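Local structure of putative cytidylyltransferase (Burkholderia pseudomallei, 5X9Q) at residues Phe109-Thr113 with Pro114-Ile118. The protein probably transfers the adenylyl group of ATP to D-glycero-beta-D-manno-heptose 1-phosphate, giving ADP-heptose and diphosphate. Residues are numbered along the deposited sequence; the frame is centred on the assembly and turned at random.
Sequences FDEKT and PVSLI
Phe109, the last residue of strand 105-109, is brought back beside Pro114 and Leu117 by a tight loop through Thr113, with 6.7 Å between the CA atoms of Phe109 and Leu117; Pro114, with no N-H to satisfy, suits the N-cap position it takes, and its O receives the N-H of Ile118 (2.8 Å) in the first turn of helix 115-121. Pro114 CB lies over a face of the Phe109 ring, 4.2 Å from the centroid and 23° off the ring normal, a CH-pi contact in which the two side chains run alongside each other. Leu117 crosses Phe109 at about a right angle, and its CD2 comes obliquely to the ring at CD1, 3.5 Å away. With chi1 at 62°, the Phe109 ring is swung over its own backbone and held against both residues. On the polar side, a water bridges loop and helix: it donates to Thr113 O (2.8 Å) and accepts the N-H of Leu117 (2.9 Å), occupying an amide of the first helical turn; its contact with Glu111 OE1 is unusually short and its length doubtful. The Glu111 chain bends at chi2 (80°), which turns its carboxylate back toward the helix start and leaves OE1 2.6 Å from Ser116 OG. Arg24 ties this end together, forming a salt bridge with Glu111 and a hydrogen bond to Ser116. Thr113 and Val115 lie side by side, OG1 against CG2 (3.5 Å). Phe109 and Pro114 also touch Asn42 of strand 38-43, while Leu117 packs on Phe40. This strand-loop-helix connection opens a beta-alpha-beta crossover from strand 105-109, at the sheet edge within this chain, past 65-71 and 38-43 to parallel strand 125-129, in the Rossmann-like fold of cytidylyltransferase-like nucleotidyltransferases.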
# COMPACT_ATOMS: atom_id res chain seq x y z
N PHE A 109 16.78 6.86 -8.56
CA PHE A 109 17.90 6.99 -9.49
C PHE A 109 17.51 7.95 -10.61
O PHE A 109 16.34 8.05 -10.95
CB PHE A 109 18.34 5.64 -10.07
CG PHE A 109 17.28 4.95 -10.88
CD1 PHE A 109 16.31 4.15 -10.25
CD2 PHE A 109 17.25 5.08 -12.26
CE1 PHE A 109 15.32 3.50 -11.00
CE2 PHE A 109 16.27 4.44 -13.02
CZ PHE A 109 15.30 3.64 -12.39
N ASP A 110 18.50 8.67 -11.13
CA ASP A 110 18.27 9.76 -12.09
C ASP A 110 18.44 9.35 -13.56
O ASP A 110 17.85 9.95 -14.46
CB ASP A 110 19.23 10.90 -11.81
CG ASP A 110 18.90 11.64 -10.54
OD1 ASP A 110 17.74 12.08 -10.37
OD2 ASP A 110 19.82 11.82 -9.72
N GLU A 111 19.29 8.35 -13.80
CA GLU A 111 19.56 7.90 -15.15
C GLU A 111 18.30 7.35 -15.81
O GLU A 111 17.28 7.10 -15.14
CB GLU A 111 20.68 6.85 -15.18
CG GLU A 111 21.99 7.20 -14.46
CD GLU A 111 21.93 7.00 -12.93
OE1 GLU A 111 21.88 5.84 -12.49
OE2 GLU A 111 21.97 7.99 -12.17
N LYS A 112 18.37 7.12 -17.11
CA LYS A 112 17.21 6.64 -17.85
C LYS A 112 16.93 5.16 -17.56
O LYS A 112 15.78 4.73 -17.59
CB LYS A 112 17.45 6.84 -19.36
CG LYS A 112 16.28 6.44 -20.25
CD LYS A 112 16.55 6.79 -21.71
CE LYS A 112 17.92 6.29 -22.15
NZ LYS A 112 18.10 6.46 -23.63
N THR A 113 17.98 4.40 -17.27
CA THR A 113 17.83 3.00 -16.96
C THR A 113 18.44 2.72 -15.59
O THR A 113 19.29 3.47 -15.11
CB THR A 113 18.51 2.10 -18.04
OG1 THR A 113 19.94 2.12 -17.88
CG2 THR A 113 18.12 2.54 -19.45
N PRO A 114 18.01 1.63 -14.95
CA PRO A 114 18.56 1.34 -13.63
C PRO A 114 19.92 0.62 -13.60
O PRO A 114 20.33 0.16 -12.52
CB PRO A 114 17.49 0.45 -13.00
CG PRO A 114 16.66 -0.09 -14.15
CD PRO A 114 17.05 0.61 -15.40
N VAL A 115 20.62 0.55 -14.74
CA VAL A 115 21.85 -0.23 -14.83
C VAL A 115 22.95 0.20 -13.85
O VAL A 115 23.54 -0.65 -13.19
CB VAL A 115 22.43 -0.23 -16.26
CG1 VAL A 115 23.82 -0.85 -16.28
CG2 VAL A 115 21.49 -0.99 -17.19
N SER A 116 23.25 1.49 -13.75
CA SER A 116 24.32 1.86 -12.83
C SER A 116 23.84 1.73 -11.39
O SER A 116 24.65 1.48 -10.49
CB SER A 116 24.82 3.29 -13.08
OG SER A 116 23.93 4.24 -12.50
N LEU A 117 22.55 1.95 -11.13
CA LEU A 117 22.05 1.72 -9.77
C LEU A 117 22.24 0.23 -9.41
O LEU A 117 22.82 -0.10 -8.37
CB LEU A 117 20.59 2.14 -9.62
CG LEU A 117 19.91 1.81 -8.27
CD1 LEU A 117 20.60 2.43 -7.05
CD2 LEU A 117 18.48 2.25 -8.30
N ILE A 118 21.81 -0.65 -10.31
CA ILE A 118 21.91 -2.09 -10.08
C ILE A 118 23.35 -2.55 -9.93
O ILE A 118 23.64 -3.47 -9.15
CB ILE A 118 21.23 -2.87 -11.22
CG1 ILE A 118 19.71 -2.68 -11.10
CG2 ILE A 118 21.60 -4.37 -11.16
CD1 ILE A 118 18.91 -3.35 -12.17
O HOH W 1 20.78 3.68 -12.72